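Local coordinates for protein homospermidine synthase (Legionella pneumophila subsp. pneumophila str. Philadelphia 1, PDB 2PH5) that probably makes the polyamine homospermidine as an NAD-binding homospermidine synthase, with a Rossmann-type nucleotide-binding domain, at residues 200-213 / 313-326. Sequence-based numbering, arbitrary orientation.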
loop_
_atom_site.group_PDB
_atom_site.type_symbol
_atom_site.label_atom_id
_atom_site.label_comp_id
_atom_site.label_asym_id
_atom_site.label_seq_id
_atom_site.Cartn_x
_atom_site.Cartn_y
_atom_site.Cartn_z
ATOM N N ILE A 200 19.019 8.739 25.865
ATOM C CA ILE A 200 18.183 8.837 24.690
ATOM C C ILE A 200 19.052 9.012 23.464
ATOM O O ILE A 200 19.750 10.017 23.326
ATOM C CB ILE A 200 17.247 10.034 24.780
ATOM C CG1 ILE A 200 16.495 10.000 26.113
ATOM C CG2 ILE A 200 16.267 10.011 23.619
ATOM C CD1 ILE A 200 15.657 8.757 26.310
ATOM N N LYS A 201 19.007 8.029 22.574
ATOM C CA LYS A 201 19.794 8.075 21.352
ATOM C C LYS A 201 18.947 8.490 20.155
ATOM O O LYS A 201 19.456 9.058 19.190
ATOM C CB LYS A 201 20.417 6.706 21.082
ATOM C CG LYS A 201 21.460 6.279 22.093
ATOM C CD LYS A 201 21.924 4.864 21.798
ATOM C CE LYS A 201 23.090 4.460 22.668
ATOM N NZ LYS A 201 23.656 3.179 22.171
ATOM N N VAL A 202 17.651 8.206 20.223
ATOM C CA VAL A 202 16.754 8.544 19.132
ATOM C C VAL A 202 15.306 8.709 19.596
ATOM O O VAL A 202 14.809 7.946 20.429
ATOM C CB VAL A 202 16.837 7.468 18.003
ATOM C CG1 VAL A 202 16.699 6.086 18.593
ATOM C CG2 VAL A 202 15.755 7.697 16.950
ATOM N N ILE A 203 14.647 9.731 19.051
ATOM C CA ILE A 203 13.257 10.038 19.357
ATOM C C ILE A 203 12.428 9.978 18.074
ATOM O O ILE A 203 12.770 10.615 17.081
ATOM C CB ILE A 203 13.094 11.466 19.931
ATOM C CG1 ILE A 203 13.744 11.586 21.312
ATOM C CG2 ILE A 203 11.617 11.817 20.015
ATOM C CD1 ILE A 203 13.512 12.950 21.975
ATOM N N HIS A 204 11.341 9.217 18.095
ATOM C CA HIS A 204 10.465 9.123 16.932
ATOM C C HIS A 204 9.106 9.718 17.267
ATOM O O HIS A 204 8.662 9.680 18.417
ATOM C CB HIS A 204 10.199 7.665 16.522
ATOM C CG HIS A 204 11.326 7.006 15.791
ATOM N ND1 HIS A 204 11.316 5.664 15.472
ATOM C CD2 HIS A 204 12.500 7.491 15.325
ATOM C CE1 HIS A 204 12.434 5.350 14.845
ATOM N NE2 HIS A 204 13.172 6.442 14.743
ATOM N N VAL A 205 8.461 10.282 16.255
ATOM C CA VAL A 205 7.107 10.772 16.402
ATOM C C VAL A 205 6.459 9.584 15.713
ATOM O O VAL A 205 6.483 9.478 14.483
ATOM C CB VAL A 205 6.841 12.067 15.597
ATOM C CG1 VAL A 205 5.369 12.446 15.707
ATOM C CG2 VAL A 205 7.712 13.210 16.143
ATOM N N ALA A 206 5.962 8.651 16.519
ATOM C CA ALA A 206 5.354 7.435 15.998
ATOM C C ALA A 206 3.839 7.520 16.056
ATOM O O ALA A 206 3.247 7.610 17.133
ATOM C CB ALA A 206 5.851 6.232 16.784
ATOM N N GLU A 207 3.218 7.504 14.882
ATOM C CA GLU A 207 1.770 7.593 14.779
ATOM C C GLU A 207 1.252 6.508 13.858
ATOM O O GLU A 207 1.889 6.160 12.862
ATOM C CB GLU A 207 1.344 8.965 14.239
ATOM C CG GLU A 207 -0.161 9.132 14.050
ATOM C CD GLU A 207 -0.543 10.486 13.459
ATOM O OE1 GLU A 207 0.337 11.375 13.385
ATOM O OE2 GLU A 207 -1.726 10.670 13.077
ATOM N N GLN A 208 0.084 5.984 14.197
ATOM C CA GLN A 208 -0.520 4.946 13.396
ATOM C C GLN A 208 -2.024 5.161 13.349
ATOM O O GLN A 208 -2.716 4.981 14.347
ATOM C CB GLN A 208 -0.174 3.592 13.990
ATOM C CG GLN A 208 0.052 2.525 12.952
ATOM C CD GLN A 208 1.009 1.467 13.444
ATOM O OE1 GLN A 208 1.092 0.370 12.884
ATOM N NE2 GLN A 208 1.753 1.795 14.504
ATOM N N ASP A 209 -2.505 5.566 12.177
ATOM C CA ASP A 209 -3.918 5.836 11.932
ATOM C C ASP A 209 -4.570 4.559 11.428
ATOM O O ASP A 209 -4.218 4.054 10.357
ATOM C CB ASP A 209 -4.056 6.930 10.865
ATOM C CG ASP A 209 -5.410 7.627 10.896
ATOM O OD1 ASP A 209 -6.446 6.960 11.120
ATOM O OD2 ASP A 209 -5.436 8.856 10.675
ATOM N N SER A 210 -5.525 4.044 12.200
ATOM C CA SER A 210 -6.239 2.823 11.833
ATOM C C SER A 210 -7.705 3.097 11.488
ATOM O O SER A 210 -8.513 2.175 11.430
ATOM C CB SER A 210 -6.168 1.795 12.975
ATOM O OG SER A 210 -6.827 2.255 14.146
ATOM N N GLN A 211 -8.062 4.356 11.259
ATOM C CA GLN A 211 -9.449 4.660 10.932
ATOM C C GLN A 211 -9.830 4.079 9.568
ATOM O O GLN A 211 -9.199 4.391 8.562
ATOM C CB GLN A 211 -9.678 6.179 10.974
ATOM C CG GLN A 211 -9.322 6.768 12.352
ATOM C CD GLN A 211 -9.356 8.283 12.406
ATOM O OE1 GLN A 211 -10.421 8.896 12.597
ATOM N NE2 GLN A 211 -8.184 8.904 12.234
ATOM N N VAL A 212 -10.835 3.201 9.554
ATOM C CA VAL A 212 -11.317 2.592 8.317
ATOM C C VAL A 212 -12.627 3.262 7.929
ATOM O O VAL A 212 -13.241 3.947 8.748
ATOM C CB VAL A 212 -11.570 1.074 8.456
ATOM C CG1 VAL A 212 -10.252 0.349 8.619
ATOM C CG2 VAL A 212 -12.498 0.799 9.626
ATOM N N THR A 213 -13.075 3.040 6.697
ATOM C CA THR A 213 -14.282 3.703 6.225
ATOM C C THR A 213 -15.242 2.898 5.365
ATOM O O THR A 213 -14.954 1.776 4.952
ATOM C CB THR A 213 -13.918 4.909 5.382
ATOM O OG1 THR A 213 -13.174 4.456 4.248
ATOM C CG2 THR A 213 -13.081 5.900 6.173
ATOM N N TYR A 313 26.201 16.355 22.695
ATOM C CA TYR A 313 25.066 15.451 22.574
ATOM C C TYR A 313 23.919 15.949 21.705
ATOM O O TYR A 313 23.620 17.146 21.650
ATOM C CB TYR A 313 24.495 15.145 23.947
ATOM C CG TYR A 313 23.144 14.478 23.887
ATOM C CD1 TYR A 313 23.024 13.134 23.526
ATOM C CD2 TYR A 313 21.980 15.182 24.229
ATOM C CE1 TYR A 313 21.776 12.503 23.519
ATOM C CE2 TYR A 313 20.732 14.564 24.225
ATOM C CZ TYR A 313 20.640 13.228 23.877
ATOM O OH TYR A 313 19.426 12.597 23.945
ATOM N N ARG A 314 23.250 15.000 21.063
ATOM C CA ARG A 314 22.129 15.299 20.200
ATOM C C ARG A 314 21.529 13.989 19.725
ATOM O O ARG A 314 22.224 13.145 19.167
ATOM C CB ARG A 314 22.603 16.108 19.002
ATOM C CG ARG A 314 21.528 16.419 17.998
ATOM C CD ARG A 314 22.151 16.816 16.668
ATOM N NE ARG A 314 22.726 18.153 16.700
ATOM C CZ ARG A 314 23.628 18.597 15.833
ATOM N NH1 ARG A 314 24.063 17.804 14.862
ATOM N NH2 ARG A 314 24.082 19.837 15.933
ATOM N N PRO A 315 20.230 13.791 19.965
ATOM C CA PRO A 315 19.560 12.560 19.538
ATOM C C PRO A 315 19.099 12.666 18.092
ATOM O O PRO A 315 19.029 13.759 17.531
ATOM C CB PRO A 315 18.382 12.467 20.499
ATOM C CG PRO A 315 18.005 13.908 20.671
ATOM C CD PRO A 315 19.357 14.586 20.851
ATOM N N THR A 316 18.808 11.526 17.484
ATOM C CA THR A 316 18.311 11.516 16.119
ATOM C C THR A 316 16.804 11.724 16.266
ATOM O O THR A 316 16.176 11.146 17.159
ATOM C CB THR A 316 18.629 10.163 15.422
ATOM O OG1 THR A 316 20.006 10.145 15.029
ATOM C CG2 THR A 316 17.751 9.952 14.193
ATOM N N VAL A 317 16.238 12.576 15.416
ATOM C CA VAL A 317 14.812 12.866 15.462
ATOM C C VAL A 317 14.191 12.908 14.073
ATOM O O VAL A 317 14.672 13.615 13.186
ATOM C CB VAL A 317 14.517 14.234 16.126
ATOM C CG1 VAL A 317 13.006 14.432 16.247
ATOM C CG2 VAL A 317 15.181 14.312 17.495
ATOM N N HIS A 318 13.114 12.149 13.905
ATOM C CA HIS A 318 12.390 12.105 12.656
ATOM C C HIS A 318 11.015 11.484 12.876
ATOM O O HIS A 318 10.724 10.960 13.951
ATOM C CB HIS A 318 13.182 11.346 11.576
ATOM C CG HIS A 318 13.301 9.872 11.813
ATOM N ND1 HIS A 318 12.224 9.015 11.719
ATOM C CD2 HIS A 318 14.379 9.097 12.079
ATOM C CE1 HIS A 318 12.638 7.775 11.914
ATOM N NE2 HIS A 318 13.940 7.796 12.133
ATOM N N TYR A 319 10.183 11.559 11.842
ATOM C CA TYR A 319 8.809 11.074 11.863
ATOM C C TYR A 319 8.701 9.640 11.295
ATOM O O TYR A 319 9.372 9.297 10.323
ATOM C CB TYR A 319 7.961 12.069 11.039
ATOM C CG TYR A 319 6.452 12.032 11.224
ATOM C CD1 TYR A 319 5.604 12.724 10.345
ATOM C CD2 TYR A 319 5.869 11.304 12.265
ATOM C CE1 TYR A 319 4.204 12.684 10.501
ATOM C CE2 TYR A 319 4.483 11.257 12.433
ATOM C CZ TYR A 319 3.659 11.949 11.549
ATOM O OH TYR A 319 2.291 11.906 11.729
ATOM N N ALA A 320 7.874 8.807 11.927
ATOM C CA ALA A 320 7.620 7.422 11.502
ATOM C C ALA A 320 6.093 7.334 11.421
ATOM O O ALA A 320 5.426 6.921 12.375
ATOM C CB ALA A 320 8.155 6.432 12.550
ATOM N N TYR A 321 5.553 7.735 10.277
ATOM C CA TYR A 321 4.109 7.792 10.055
ATOM C C TYR A 321 3.489 6.644 9.280
ATOM O O TYR A 321 4.029 6.180 8.279
ATOM C CB TYR A 321 3.768 9.094 9.321
ATOM C CG TYR A 321 2.287 9.383 9.138
ATOM C CD1 TYR A 321 1.814 9.949 7.957
ATOM C CD2 TYR A 321 1.370 9.172 10.175
ATOM C CE1 TYR A 321 0.479 10.305 7.809
ATOM C CE2 TYR A 321 0.022 9.530 10.035
ATOM C CZ TYR A 321 -0.413 10.098 8.849
ATOM O OH TYR A 321 -1.732 10.468 8.706
ATOM N N ASN A 322 2.328 6.211 9.745
ATOM C CA ASN A 322 1.582 5.156 9.082
ATOM C C ASN A 322 0.156 5.690 9.070
ATOM O O ASN A 322 -0.556 5.613 10.077
ATOM C CB ASN A 322 1.655 3.854 9.869
ATOM C CG ASN A 322 1.091 2.680 9.098
ATOM O OD1 ASN A 322 0.894 1.600 9.649
ATOM N ND2 ASN A 322 0.833 2.879 7.815
ATOM N N PRO A 323 -0.269 6.260 7.928
ATOM C CA PRO A 323 -1.607 6.832 7.749
ATOM C C PRO A 323 -2.713 5.783 7.736
ATOM O O PRO A 323 -2.453 4.584 7.841
ATOM C CB PRO A 323 -1.484 7.562 6.419
ATOM C CG PRO A 323 -0.599 6.646 5.648
ATOM C CD PRO A 323 0.480 6.282 6.656
ATOM N N CYS A 324 -3.952 6.244 7.624
ATOM C CA CYS A 324 -5.088 5.339 7.595
ATOM C C CYS A 324 -5.002 4.518 6.312
ATOM O O CYS A 324 -4.553 5.016 5.280
ATOM C CB CYS A 324 -6.387 6.130 7.631
ATOM S SG CYS A 324 -6.622 7.137 6.175
ATOM N N PRO A 325 -5.428 3.246 6.354
ATOM C CA PRO A 325 -5.369 2.397 5.158
ATOM C C PRO A 325 -5.758 3.073 3.838
ATOM O O PRO A 325 -5.183 2.763 2.791
ATOM C CB PRO A 325 -6.272 1.208 5.519
ATOM C CG PRO A 325 -7.072 1.681 6.700
ATOM C CD PRO A 325 -6.118 2.555 7.452
ATOM N N ASP A 326 -6.722 3.989 3.884
ATOM C CA ASP A 326 -7.143 4.693 2.676
ATOM C C ASP A 326 -6.032 5.613 2.177
ATOM O O ASP A 326 -5.841 5.766 0.966
ATOM C CB ASP A 326 -8.412 5.510 2.936
ATOM C CG ASP A 326 -9.678 4.668 2.890
ATOM O OD1 ASP A 326 -10.744 5.183 3.286
ATOM O OD2 ASP A 326 -9.616 3.499 2.453
HETATM O O HOH W 1 -3.218 10.466 10.946
HETATM O O HOH W 2 -4.654 9.035 7.569
HETATM O O HOH W 3 -11.125 1.521 4.810
#
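Ile203 N gives to Thr316 O at 2.8 Å, one of the backbone bonds that set the register of strands 202-209 and 316-322, a parallel pair in the mixed sheet of the C-terminal domain. Val205 pairs through N with His318 and through O with Ala320; Glu207 N to Ala320 O is weak, and Asp209 N to Asn322 O closes the ladder.

Aromatic contacts differ on the two faces. On one, His204 CD2 lies 3.3 Å above the ring plane of His318, the two planes inclined at 40°. On the other, toward helix 158-176, the Tyr319 ring lies with its CD2 3.6 Å from Val205 CB.

Glu207, Tyr319 and Tyr321 continue that second face. Glu207, fully extended with CG anti to its backbone N (chi1 178°), sets OE1 2.6 Å from Tyr319 OH, which donates from above the carboxylate plane. Glu207 OE2 meets a water 2.6 Å away that also touches Asp209 OD2 and Tyr321 OH, two atoms further held by Thr225 and Trp226.

At the end of the paired strands, Asp209 OD1 accepts the backbone N of Gln211, making an Asx turn, and also takes its NE2. Thr213 OG1 donates to the syn lone pair of Asp326 OD1 at 2.7 Å, tying the chain beyond strand 202-209 to the first turn of helix 325-336.

Tyr319 also packs on NAD-binding Asn159, linking the contact to the cofactor site; its bond and the water probably fix the Glu207 carboxylate, whose side chain lies about 7 Å from the bound NAD.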